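Local coordinates for IPT/TIG domain-containing protein BACOVA_02650 (PDB 5E7G) that binds polysaccharide at the bacterial cell surface and probably captures xyloglucan before its transport into the periplasm for degradation, at residues L70-Q75 with V98-P103; K198-A203 with T218-I223; T369-Q374 with S440-E445; C378-A383 with V413-T418. All coordinates share one frame; numbering follows the deposited sequence.

Contact 1 of 4, residues L70-Q75 with V98-P103; sequences LELTGQ and VLSPAP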
loop_
_atom_site.group_PDB
_atom_site.type_symbol
_atom_site.label_atom_id
_atom_site.label_comp_id
_atom_site.label_asym_id
_atom_site.label_seq_id
_atom_site.Cartn_x
_atom_site.Cartn_y
_atom_site.Cartn_z
ATOM N N LEU A 70 4.648 26.282 -30.875
ATOM C CA LEU A 70 3.565 26.254 -31.857
ATOM C C LEU A 70 2.353 25.490 -31.328
ATOM O O LEU A 70 2.474 24.348 -30.887
ATOM C CB LEU A 70 4.047 25.614 -33.163
ATOM C CG LEU A 70 3.076 25.665 -34.346
ATOM C CD1 LEU A 70 3.141 27.031 -35.013
ATOM C CD2 LEU A 70 3.367 24.558 -35.351
ATOM N N GLU A 71 1.182 26.116 -31.370
ATOM C CA GLU A 71 -0.042 25.427 -30.984
ATOM C C GLU A 71 -0.338 24.332 -32.011
ATOM O O GLU A 71 -0.370 24.588 -33.212
ATOM C CB GLU A 71 -1.208 26.406 -30.869
ATOM C CG GLU A 71 -2.486 25.769 -30.314
ATOM C CD GLU A 71 -3.702 26.680 -30.385
ATOM O OE1 GLU A 71 -3.575 27.835 -30.853
ATOM O OE2 GLU A 71 -4.790 26.229 -29.971
ATOM N N LEU A 72 -0.542 23.110 -31.534
ATOM C CA LEU A 72 -0.644 21.953 -32.419
ATOM C C LEU A 72 -2.091 21.594 -32.736
ATOM O O LEU A 72 -3.014 21.980 -32.017
ATOM C CB LEU A 72 0.072 20.754 -31.791
ATOM C CG LEU A 72 1.522 21.018 -31.354
ATOM C CD1 LEU A 72 2.175 19.729 -30.859
ATOM C CD2 LEU A 72 2.345 21.636 -32.475
ATOM N N THR A 73 -2.276 20.865 -33.832
ATOM C CA THR A 73 -3.602 20.453 -34.269
ATOM C C THR A 73 -4.201 19.455 -33.293
ATOM O O THR A 73 -5.419 19.298 -33.233
ATOM C CB THR A 73 -3.566 19.818 -35.666
ATOM O OG1 THR A 73 -2.612 18.748 -35.677
ATOM C CG2 THR A 73 -3.184 20.860 -36.712
ATOM N N GLY A 74 -3.339 18.779 -32.540
ATOM C CA GLY A 74 -3.783 17.817 -31.549
ATOM C C GLY A 74 -4.598 18.450 -30.437
ATOM O O GLY A 74 -5.525 17.834 -29.920
ATOM N N GLN A 75 -4.254 19.684 -30.072
ATOM C CA GLN A 75 -4.917 20.373 -28.966
ATOM C C GLN A 75 -5.919 21.412 -29.448
ATOM O O GLN A 75 -6.635 21.999 -28.638
ATOM C CB GLN A 75 -3.887 21.046 -28.058
ATOM C CG GLN A 75 -2.994 22.064 -28.755
ATOM C CD GLN A 75 -1.790 22.463 -27.914
ATOM O OE1 GLN A 75 -0.738 22.826 -28.449
ATOM N NE2 GLN A 75 -1.932 22.392 -26.591
ATOM N N VAL A 98 2.620 18.398 -37.459
ATOM C CA VAL A 98 3.482 18.662 -36.317
ATOM C C VAL A 98 3.017 17.781 -35.151
ATOM O O VAL A 98 1.873 17.885 -34.691
ATOM C CB VAL A 98 3.467 20.147 -35.911
ATOM C CG1 VAL A 98 4.491 20.405 -34.819
ATOM C CG2 VAL A 98 3.753 21.034 -37.111
ATOM N N LEU A 99 3.913 16.916 -34.684
ATOM C CA LEU A 99 3.574 15.859 -33.730
ATOM C C LEU A 99 3.310 16.360 -32.320
ATOM O O LEU A 99 4.091 17.135 -31.766
ATOM C CB LEU A 99 4.701 14.827 -33.673
ATOM C CG LEU A 99 4.979 14.054 -34.959
ATOM C CD1 LEU A 99 6.284 13.300 -34.832
ATOM C CD2 LEU A 99 3.838 13.106 -35.263
ATOM N N SER A 100 2.209 15.894 -31.739
ATOM C CA SER A 100 1.921 16.156 -30.336
ATOM C C SER A 100 2.764 15.240 -29.450
ATOM O O SER A 100 3.266 14.215 -29.912
ATOM C CB SER A 100 0.437 15.953 -30.049
ATOM O OG SER A 100 -0.333 16.950 -30.686
ATOM N N PRO A 101 2.922 15.605 -28.169
ATOM C CA PRO A 101 3.663 14.740 -27.242
ATOM C C PRO A 101 2.994 13.371 -27.065
ATOM O O PRO A 101 1.771 13.251 -27.197
ATOM C CB PRO A 101 3.645 15.529 -25.923
ATOM C CG PRO A 101 3.240 16.927 -26.289
ATOM C CD PRO A 101 2.384 16.804 -27.503
ATOM N N ALA A 102 3.793 12.356 -26.761
ATOM C CA ALA A 102 3.288 10.992 -26.636
ATOM C C ALA A 102 2.353 10.846 -25.430
ATOM O O ALA A 102 2.594 11.441 -24.381
ATOM C CB ALA A 102 4.441 10.021 -26.515
ATOM N N PRO A 103 1.288 10.042 -25.574
ATOM C CA PRO A 103 0.363 9.812 -24.461
ATOM C C PRO A 103 0.975 8.941 -23.372
ATOM O O PRO A 103 1.881 8.160 -23.656
ATOM C CB PRO A 103 -0.805 9.097 -25.131
ATOM C CG PRO A 103 -0.171 8.344 -26.244
ATOM C CD PRO A 103 0.924 9.238 -26.754
HETATM O O HOH W 1 0.075 19.838 -35.477
HETATM O O HOH W 2 -0.602 17.293 -33.119
#
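L72 and G74 face V98 and S100 across two loop backbones whose end-to-end directions differ by 72°, with the CA atoms of G74 and S100 6.1 Å apart. The setting is an immunoglobulin-like IPT/TIG sandwich: 70-75 belongs to the loop between strands 61-65 and 82-86, while 98-103 leads from strand 97-98 into strand 104-109, where the next sheet begins. L72 carries the packing with both methyl branches. CD2 meets CG1 of V98 at 3.4 Å, the two side chains crossing at about a right angle, and CD1 reaches past V98 to the backbone, 3.4 Å from L99 O and also against S100 CA. A chi1 of -53° turns CG anti to the carbonyl carbon, aiming the fork at the other loop. L70 adds a looser apolar touch through CD2 on V98 CG2, and both of these residues also lean on I45 of strand 42-45. With an alanine at L72 both branches would be gone, which would probably open a gap between V98 and S100 and leave V98 CG1 without the methyl it meets in 70-75.

The turn that presents L72 is held by its own bonds: L72 N donates almost straight (176°) to Q75 OE1, meeting a lone pair in the carbonyl plane, and Q75 N returns to L72 O. Polar continuity across the contact is left to water. V98 O accepts from two water molecules, at 2.8 and 3.0 Å, the nearer of which also accepts from T73 N. Beyond them G74, where any CB would collide with the serine hydroxyl, lets its CA sit 3.7 Å from S100 OG.

Contact 2 of 4, residues K198-A203 with T218-I223; sequences KPVVTA and TGQNFI. With EDO (1,2-ethanediol), chain H.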
loop_
_atom_site.group_PDB
_atom_site.type_symbol
_atom_site.label_atom_id
_atom_site.label_comp_id
_atom_site.label_asym_id
_atom_site.label_seq_id
_atom_site.Cartn_x
_atom_site.Cartn_y
_atom_site.Cartn_z
ATOM N N LYS A 198 -5.069 -7.333 -6.406
ATOM C CA LYS A 198 -5.180 -8.255 -5.279
ATOM C C LYS A 198 -5.249 -7.459 -3.984
ATOM O O LYS A 198 -4.590 -6.426 -3.860
ATOM C CB LYS A 198 -3.992 -9.228 -5.223
ATOM C CG LYS A 198 -3.846 -10.124 -6.446
ATOM C CD LYS A 198 -3.212 -11.467 -6.102
ATOM C CE LYS A 198 -1.799 -11.311 -5.549
ATOM N NZ LYS A 198 -1.226 -12.608 -5.075
ATOM N N PRO A 199 -6.049 -7.932 -3.013
ATOM C CA PRO A 199 -6.022 -7.256 -1.715
ATOM C C PRO A 199 -4.649 -7.400 -1.067
ATOM O O PRO A 199 -3.883 -8.293 -1.434
ATOM C CB PRO A 199 -7.107 -7.981 -0.915
ATOM C CG PRO A 199 -7.161 -9.342 -1.515
ATOM C CD PRO A 199 -6.866 -9.159 -2.982
ATOM N N VAL A 200 -4.345 -6.513 -0.129
ATOM C CA VAL A 200 -3.065 -6.522 0.564
ATOM C C VAL A 200 -3.303 -6.369 2.059
ATOM O O VAL A 200 -4.244 -5.690 2.469
ATOM C CB VAL A 200 -2.146 -5.386 0.066
ATOM C CG1 VAL A 200 -0.778 -5.459 0.730
ATOM C CG2 VAL A 200 -2.017 -5.435 -1.448
ATOM N N VAL A 201 -2.459 -7.008 2.865
ATOM C CA VAL A 201 -2.521 -6.877 4.314
ATOM C C VAL A 201 -1.264 -6.169 4.801
ATOM O O VAL A 201 -0.147 -6.612 4.538
ATOM C CB VAL A 201 -2.669 -8.245 5.006
ATOM C CG1 VAL A 201 -2.735 -8.084 6.523
ATOM C CG2 VAL A 201 -3.934 -8.947 4.500
ATOM N N THR A 202 -1.471 -5.053 5.494
ATOM C CA THR A 202 -0.383 -4.244 6.037
ATOM C C THR A 202 -0.036 -4.672 7.456
ATOM O O THR A 202 1.134 -4.816 7.802
ATOM C CB THR A 202 -0.755 -2.746 6.055
ATOM O OG1 THR A 202 -1.126 -2.329 4.737
ATOM C CG2 THR A 202 0.413 -1.905 6.522
ATOM N N ALA A 203 -1.061 -4.861 8.280
ATOM C CA ALA A 203 -0.857 -5.151 9.690
ATOM C C ALA A 203 -2.055 -5.860 10.311
ATOM O O ALA A 203 -3.174 -5.801 9.787
ATOM C CB ALA A 203 -0.567 -3.868 10.442
ATOM N N THR A 218 -5.359 -4.220 8.806
ATOM C CA THR A 218 -5.096 -3.073 7.948
ATOM C C THR A 218 -4.595 -3.550 6.601
ATOM O O THR A 218 -3.885 -4.556 6.509
ATOM C CB THR A 218 -4.055 -2.128 8.576
ATOM O OG1 THR A 218 -4.603 -1.565 9.775
ATOM C CG2 THR A 218 -3.694 -0.998 7.622
ATOM N N GLY A 219 -4.972 -2.824 5.556
ATOM C CA GLY A 219 -4.546 -3.157 4.212
ATOM C C GLY A 219 -5.208 -2.290 3.161
ATOM O O GLY A 219 -5.540 -1.131 3.412
ATOM N N GLN A 220 -5.398 -2.863 1.978
ATOM C CA GLN A 220 -5.972 -2.134 0.851
ATOM C C GLN A 220 -6.733 -3.086 -0.086
ATOM O O GLN A 220 -6.435 -4.284 -0.161
ATOM C CB GLN A 220 -4.870 -1.363 0.096
ATOM C CG GLN A 220 -3.587 -2.152 -0.145
ATOM C CD GLN A 220 -2.347 -1.280 -0.376
ATOM O OE1 GLN A 220 -1.603 -0.978 0.560
ATOM N NE2 GLN A 220 -2.101 -0.903 -1.627
ATOM N N ASN A 221 -7.741 -2.540 -0.764
ATOM C CA ASN A 221 -8.571 -3.290 -1.703
ATOM C C ASN A 221 -9.400 -4.375 -1.017
ATOM O O ASN A 221 -9.614 -5.447 -1.580
ATOM C CB ASN A 221 -7.710 -3.924 -2.798
ATOM C CG ASN A 221 -6.723 -2.952 -3.397
ATOM O OD1 ASN A 221 -7.028 -1.774 -3.575
ATOM N ND2 ASN A 221 -5.529 -3.440 -3.712
ATOM N N PHE A 222 -9.855 -4.102 0.199
ATOM C CA PHE A 222 -10.785 -4.996 0.866
ATOM C C PHE A 222 -12.192 -4.739 0.311
ATOM O O PHE A 222 -13.049 -4.153 0.978
ATOM C CB PHE A 222 -10.740 -4.795 2.382
ATOM C CG PHE A 222 -9.433 -5.200 3.019
ATOM C CD1 PHE A 222 -8.632 -6.174 2.453
ATOM C CD2 PHE A 222 -9.013 -4.606 4.197
ATOM C CE1 PHE A 222 -7.431 -6.547 3.046
ATOM C CE2 PHE A 222 -7.815 -4.973 4.795
ATOM C CZ PHE A 222 -7.026 -5.946 4.218
ATOM N N ILE A 223 -12.409 -5.192 -0.920
ATOM C CA ILE A 223 -13.631 -4.910 -1.658
ATOM C C ILE A 223 -14.474 -6.173 -1.774
ATOM O O ILE A 223 -14.037 -7.170 -2.360
ATOM C CB ILE A 223 -13.321 -4.377 -3.069
ATOM C CG1 ILE A 223 -12.466 -3.108 -2.990
ATOM C CG2 ILE A 223 -14.608 -4.100 -3.834
ATOM C CD1 ILE A 223 -11.679 -2.829 -4.268
HETATM C C1 EDO H . 0.725 -8.603 8.731
HETATM O O1 EDO H . 1.781 -9.472 9.146
HETATM C C2 EDO H . 0.971 -8.151 7.295
HETATM O O2 EDO H . 0.876 -9.272 6.402
HETATM O O HOH W 3 -2.628 0.031 4.811
#
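N221 takes positive backbone angles (phi 66°) and turns CG beside its own backbone N (chi1 -47°), a combination that carries ND2 back across the hairpin to K198 O. The hairpin, strands 200-204 and 214-220 of the third IPT/TIG repeat, runs antiparallel and contains a classic beta bulge: T202 and A203 both face T218. T218 O takes a 2.7 Å bond from T202 N and a weak one from A203 N, while T218 N answers to A203 O. Toward the start of strand 200-204, V200 and Q220 form a hydrogen-bonded pair, their side chains side by side, V200 CB 3.5 Å from Q220 CG.

ND2 of N221 donates to K198 O at 3.1 Å, the oxygen near the amide plane but the donor well above the carbonyl plane. A leucine in its place would probably leave K198 O without this donor and untie the start of strand 200-204 from N221. F222, at the centre of an inverse gamma turn, brings its ring edge to P199 CB and V201 CG2. A CB on G219 would collide with V200 O; its CA instead makes a 3.1 Å C-H...O contact with that oxygen. On the exposed flank, T202 OG1 lies 2.8 Å from a water that weakly donates to G219 O.

Contact 3 of 4, residues T369-Q374 with S440-E445; sequences TGPVFQ and SQATIE. With XYS (alpha-D-xylopyranose), chain B.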
loop_
_atom_site.group_PDB
_atom_site.type_symbol
_atom_site.label_atom_id
_atom_site.label_comp_id
_atom_site.label_asym_id
_atom_site.label_seq_id
_atom_site.Cartn_x
_atom_site.Cartn_y
_atom_site.Cartn_z
ATOM N N THR A 369 0.204 7.993 35.738
ATOM C CA THR A 369 1.426 8.783 35.674
ATOM C C THR A 369 2.300 8.465 36.879
ATOM O O THR A 369 1.906 8.702 38.023
ATOM C CB THR A 369 1.124 10.295 35.630
ATOM O OG1 THR A 369 0.129 10.564 34.636
ATOM C CG2 THR A 369 2.380 11.081 35.301
ATOM N N GLY A 370 3.478 7.912 36.608
ATOM C CA GLY A 370 4.430 7.561 37.648
ATOM C C GLY A 370 4.783 6.088 37.633
ATOM O O GLY A 370 5.945 5.728 37.448
ATOM N N PRO A 371 3.780 5.224 37.838
ATOM C CA PRO A 371 4.009 3.777 37.883
ATOM C C PRO A 371 4.622 3.233 36.599
ATOM O O PRO A 371 4.257 3.666 35.504
ATOM C CB PRO A 371 2.604 3.208 38.105
ATOM C CG PRO A 371 1.861 4.297 38.770
ATOM C CD PRO A 371 2.382 5.564 38.161
ATOM N N VAL A 372 5.555 2.296 36.743
ATOM C CA VAL A 372 6.217 1.684 35.602
ATOM C C VAL A 372 6.430 0.203 35.869
ATOM O O VAL A 372 6.311 -0.254 37.010
ATOM C CB VAL A 372 7.579 2.349 35.300
ATOM C CG1 VAL A 372 7.390 3.801 34.856
ATOM C CG2 VAL A 372 8.493 2.263 36.522
ATOM N N PHE A 373 6.752 -0.539 34.815
ATOM C CA PHE A 373 6.979 -1.975 34.917
ATOM C C PHE A 373 8.404 -2.351 34.554
ATOM O O PHE A 373 9.019 -1.730 33.684
ATOM C CB PHE A 373 6.019 -2.739 34.013
ATOM C CG PHE A 373 4.590 -2.659 34.448
ATOM C CD1 PHE A 373 4.087 -3.546 35.381
ATOM C CD2 PHE A 373 3.753 -1.696 33.927
ATOM C CE1 PHE A 373 2.768 -3.471 35.783
ATOM C CE2 PHE A 373 2.435 -1.620 34.323
ATOM C CZ PHE A 373 1.944 -2.509 35.255
ATOM N N GLN A 374 8.913 -3.372 35.234
ATOM C CA GLN A 374 10.173 -4.008 34.873
ATOM C C GLN A 374 9.920 -5.444 34.427
ATOM O O GLN A 374 9.200 -6.187 35.094
ATOM C CB GLN A 374 11.147 -3.995 36.051
ATOM C CG GLN A 374 12.456 -4.745 35.795
ATOM C CD GLN A 374 13.343 -4.828 37.022
ATOM O OE1 GLN A 374 12.864 -4.799 38.155
ATOM N NE2 GLN A 374 14.645 -4.939 36.800
ATOM N N SER A 440 4.126 11.846 42.586
ATOM C CA SER A 440 2.753 11.747 43.085
ATOM C C SER A 440 2.281 10.297 43.068
ATOM O O SER A 440 2.628 9.532 42.163
ATOM C CB SER A 440 1.807 12.612 42.246
ATOM O OG SER A 440 2.368 13.888 41.991
ATOM N N GLN A 441 1.495 9.919 44.072
ATOM C CA GLN A 441 0.911 8.588 44.108
ATOM C C GLN A 441 -0.002 8.393 42.905
ATOM O O GLN A 441 -0.395 9.353 42.239
ATOM C CB GLN A 441 0.117 8.355 45.398
ATOM C CG GLN A 441 -1.343 8.801 45.327
ATOM C CD GLN A 441 -2.129 8.452 46.570
ATOM O OE1 GLN A 441 -2.152 7.301 47.004
ATOM N NE2 GLN A 441 -2.795 9.443 47.145
ATOM N N ALA A 442 -0.351 7.139 42.652
ATOM C CA ALA A 442 -1.218 6.790 41.539
ATOM C C ALA A 442 -1.886 5.443 41.808
ATOM O O ALA A 442 -1.418 4.656 42.634
ATOM C CB ALA A 442 -0.424 6.760 40.229
ATOM N N THR A 443 -3.000 5.193 41.130
ATOM C CA THR A 443 -3.690 3.912 41.245
ATOM C C THR A 443 -3.849 3.325 39.854
ATOM O O THR A 443 -4.169 4.045 38.906
ATOM C CB THR A 443 -5.058 4.052 41.932
ATOM O OG1 THR A 443 -6.068 3.466 41.106
ATOM C CG2 THR A 443 -5.392 5.517 42.187
ATOM N N ILE A 444 -3.589 2.026 39.734
ATOM C CA ILE A 444 -3.561 1.363 38.433
ATOM C C ILE A 444 -4.304 0.036 38.466
ATOM O O ILE A 444 -4.462 -0.580 39.523
ATOM C CB ILE A 444 -2.097 1.096 37.936
ATOM C CG1 ILE A 444 -1.402 0.011 38.776
ATOM C CG2 ILE A 444 -1.272 2.394 37.933
ATOM C CD1 ILE A 444 -0.079 -0.447 38.191
ATOM N N GLU A 445 -4.741 -0.394 37.290
ATOM C CA GLU A 445 -5.336 -1.707 37.117
ATOM C C GLU A 445 -4.890 -2.270 35.773
ATOM O O GLU A 445 -5.377 -1.850 34.720
ATOM C CB GLU A 445 -6.857 -1.627 37.199
ATOM C CG GLU A 445 -7.537 -2.977 37.200
ATOM C CD GLU A 445 -9.041 -2.871 37.235
ATOM O OE1 GLU A 445 -9.559 -1.734 37.214
ATOM O OE2 GLU A 445 -9.703 -3.928 37.290
HETATM C C1 XYS B . 15.444 -8.106 42.941
HETATM C C2 XYS B . 16.604 -7.522 42.179
HETATM C C3 XYS B . 16.204 -6.224 41.568
HETATM C C4 XYS B . 14.886 -6.260 40.857
HETATM C C5 XYS B . 13.789 -7.120 41.498
HETATM O O2 XYS B . 17.713 -7.323 43.077
HETATM O O3 XYS B . 17.219 -5.807 40.607
HETATM O O4 XYS B . 14.397 -4.914 40.771
HETATM O O5 XYS B . 14.290 -8.386 42.064
#
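Apolar contacts between P371 and the pair A442 and I444 carry this packing, which joins the two facing sheets of the xyloglucan-binding domain's beta-sandwich. P371 CG rests 3.7 Å from A442 CB and 3.8 Å from I444 CG2, the proline and isoleucine sliding past each other in opposite directions. Further in, I444 sends CD1 to F373 CZ at 4.1 Å. Its chi1 of 70° sets CG1 between the backbone N and the carbonyl carbon, so that the two branches divide their work, CG2 to the proline and CD1 to the phenylalanine.

Backbone constraint comes next. G370 has a positive phi of 122°, and a CB there would run into P371 CD and the preceding carbonyl oxygen, so glycine suits the loop that leads into P371.

The polar interaction faces elsewhere: Q374, one residue beyond F373, has its chain extended and accepts a 3.0 Å bond at OE1 from O4 of the bound xylose.

Around the contact, strand 372-377 is paired with strand 429-436, V372 with T435 and Q374 with Y433, and F373 is bonded through its backbone to Y388. On the other sheet A442 pairs with V325 and I444 with G323, while F448 of the long strand 442-455 meets the F373 ring edge-to-face.

Contact 4 of 4, residues C378-A383 with V413-T418; sequences CENFDA and VVADAT. With XYS (alpha-D-xylopyranose), chain B.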
loop_
_atom_site.group_PDB
_atom_site.type_symbol
_atom_site.label_atom_id
_atom_site.label_comp_id
_atom_site.label_asym_id
_atom_site.label_seq_id
_atom_site.Cartn_x
_atom_site.Cartn_y
_atom_site.Cartn_z
ATOM N N CYS A 378 15.861 -14.741 33.531
ATOM C CA CYS A 378 17.061 -15.513 33.874
ATOM C C CYS A 378 17.909 -14.863 34.973
ATOM O O CYS A 378 19.132 -15.027 35.006
ATOM C CB CYS A 378 17.917 -15.725 32.623
ATOM S SG CYS A 378 17.117 -16.718 31.352
ATOM N N GLU A 379 17.255 -14.109 35.849
ATOM C CA GLU A 379 17.920 -13.471 36.983
ATOM C C GLU A 379 18.972 -12.448 36.541
ATOM O O GLU A 379 19.729 -11.944 37.369
ATOM C CB GLU A 379 18.573 -14.527 37.885
ATOM C CG GLU A 379 17.577 -15.440 38.599
ATOM C CD GLU A 379 17.115 -14.889 39.944
ATOM O OE1 GLU A 379 17.713 -13.906 40.430
ATOM O OE2 GLU A 379 16.153 -15.444 40.524
ATOM N N ASN A 380 19.028 -12.145 35.247
ATOM C CA ASN A 380 19.908 -11.095 34.765
ATOM C C ASN A 380 19.244 -9.722 34.820
ATOM O O ASN A 380 18.826 -9.181 33.795
ATOM C CB ASN A 380 20.368 -11.394 33.340
ATOM C CG ASN A 380 21.489 -10.477 32.896
ATOM O OD1 ASN A 380 21.749 -9.450 33.522
ATOM N ND2 ASN A 380 22.162 -10.841 31.812
ATOM N N PHE A 381 19.183 -9.144 36.013
ATOM C CA PHE A 381 18.523 -7.861 36.192
ATOM C C PHE A 381 19.291 -6.705 35.555
ATOM O O PHE A 381 18.713 -5.650 35.285
ATOM C CB PHE A 381 18.294 -7.614 37.677
ATOM C CG PHE A 381 17.381 -8.631 38.309
ATOM C CD1 PHE A 381 15.997 -8.505 38.205
ATOM C CD2 PHE A 381 17.903 -9.726 38.981
ATOM C CE1 PHE A 381 15.146 -9.446 38.780
ATOM C CE2 PHE A 381 17.064 -10.668 39.558
ATOM C CZ PHE A 381 15.675 -10.524 39.454
ATOM N N ASP A 382 20.576 -6.910 35.284
ATOM C CA ASP A 382 21.361 -5.925 34.551
ATOM C C ASP A 382 20.784 -5.696 33.161
ATOM O O ASP A 382 20.760 -4.570 32.676
ATOM C CB ASP A 382 22.826 -6.370 34.415
ATOM C CG ASP A 382 23.610 -6.260 35.713
ATOM O OD1 ASP A 382 23.219 -5.467 36.598
ATOM O OD2 ASP A 382 24.636 -6.966 35.834
ATOM N N ALA A 383 20.337 -6.772 32.519
ATOM C CA ALA A 383 19.835 -6.704 31.150
ATOM C C ALA A 383 18.330 -6.400 31.089
ATOM O O ALA A 383 17.788 -6.203 30.005
ATOM C CB ALA A 383 20.127 -8.009 30.428
ATOM N N VAL A 413 15.633 -7.061 27.060
ATOM C CA VAL A 413 15.468 -7.880 28.261
ATOM C C VAL A 413 16.603 -8.907 28.381
ATOM O O VAL A 413 16.932 -9.365 29.478
ATOM C CB VAL A 413 14.117 -8.618 28.239
ATOM C CG1 VAL A 413 13.915 -9.436 29.508
ATOM C CG2 VAL A 413 12.980 -7.625 28.070
ATOM N N VAL A 414 17.191 -9.257 27.238
ATOM C CA VAL A 414 18.221 -10.287 27.159
ATOM C C VAL A 414 19.502 -9.694 26.575
ATOM O O VAL A 414 19.470 -9.093 25.502
ATOM C CB VAL A 414 17.737 -11.470 26.298
ATOM C CG1 VAL A 414 18.860 -12.468 26.045
ATOM C CG2 VAL A 414 16.539 -12.148 26.964
ATOM N N ALA A 415 20.623 -9.867 27.272
ATOM C CA ALA A 415 21.895 -9.280 26.840
ATOM C C ALA A 415 22.700 -10.212 25.936
ATOM O O ALA A 415 23.697 -9.802 25.334
ATOM C CB ALA A 415 22.733 -8.886 28.054
ATOM N N ASP A 416 22.273 -11.465 25.837
ATOM C CA ASP A 416 23.041 -12.457 25.095
ATOM C C ASP A 416 22.965 -12.256 23.579
ATOM O O ASP A 416 22.110 -11.522 23.068
ATOM C CB ASP A 416 22.565 -13.855 25.465
ATOM C CG ASP A 416 22.530 -14.076 26.974
ATOM O OD1 ASP A 416 23.600 -14.355 27.561
ATOM O OD2 ASP A 416 21.441 -13.958 27.577
ATOM N N ALA A 417 23.875 -12.923 22.874
ATOM C CA ALA A 417 24.042 -12.761 21.431
ATOM C C ALA A 417 23.003 -13.556 20.640
ATOM O O ALA A 417 22.187 -12.976 19.920
ATOM C CB ALA A 417 25.459 -13.187 21.014
ATOM N N THR A 418 23.066 -14.883 20.762
ATOM C CA THR A 418 22.119 -15.788 20.116
ATOM C C THR A 418 21.165 -16.407 21.126
ATOM O O THR A 418 21.389 -16.347 22.338
ATOM C CB THR A 418 22.820 -16.936 19.374
ATOM O OG1 THR A 418 23.451 -17.807 20.324
ATOM C CG2 THR A 418 23.840 -16.394 18.377
HETATM C C1 XYS B . 15.444 -8.106 42.941
HETATM C C2 XYS B . 16.604 -7.522 42.179
HETATM C C3 XYS B . 16.204 -6.224 41.568
HETATM C C4 XYS B . 14.886 -6.260 40.857
HETATM C C5 XYS B . 13.789 -7.120 41.498
HETATM O O2 XYS B . 17.713 -7.323 43.077
HETATM O O3 XYS B . 17.219 -5.807 40.607
HETATM O O4 XYS B . 14.397 -4.914 40.771
HETATM O O5 XYS B . 14.290 -8.386 42.064
HETATM O O HOH W 4 20.575 -12.000 29.387
HETATM O O HOH W 5 16.359 -9.489 32.131
#
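V413 meets A383 backbone to backbone: their carbonyl oxygens, both acceptors, stand 3.3 Å apart, and beside them V413 CA makes a bent C-H...O contact with A383 O. A water lies 2.7 Å from V413 O and also beside N380 O, and it cannot serve every acceptor around it. V414 turns its side chain away, onto M377 and F422. A415 comes back with its methyl, whose CB lies 3.6 Å from A383 CB, the sole apolar side-chain touch between the loops. Its N donates to a second water at 3.0 Å, which in turn donates to D416 OD2 at 2.8 Å and weakly accepts from N380 ND2. D416 holds R425 with its other oxygen, OD1, in a salt bridge. T418 closes the segment as N-cap of helix 419-423, its side chain capping a backbone N.

Across the contact, 378-383 is shaped by a type I turn from N380 to A383. N380 places CG opposite its backbone N (chi1 -169°), and OD1 accepts from A383 N at 3.2 Å in an Asx motif, the donor well above the carbonyl plane; A383 N also donates to N380 O. The same turn presents F381 on the far side, where C2 of the bound xylose stands 3.9 Å above the ring, over its centre.

Two small methyls, a carbonyl pair that is probably mildly unfavourable and intervening water make a soft junction. The shape of the sugar-binding turn therefore probably depends more on its internal bonds than on grip from 413-418.

The four contacts follow the elongated chain from its IPT/TIG repeats to its glycan-binding end. Centre to centre, contacts 1 and 2 are about 41 Å apart, contact 2 is about 38 Å from each of contacts 3 and 4, and contact 1 is about 71 and 70 Å from contacts 3 and 4, on the opposite side of the chain's centre. Contacts 1 and 2 are thus remote structural packing, whereas contacts 3 and 4 each contribute residues to the glycan pocket. Contact 4 is nested in the loop closed by contact 3; although their centres are about 25 Å apart, they touch where Q374 NE2 lies 4.1 Å from F381 CD1. These two residues reach one xylose, joined in the pocket by E379, W297, Y330, W331 and Y433.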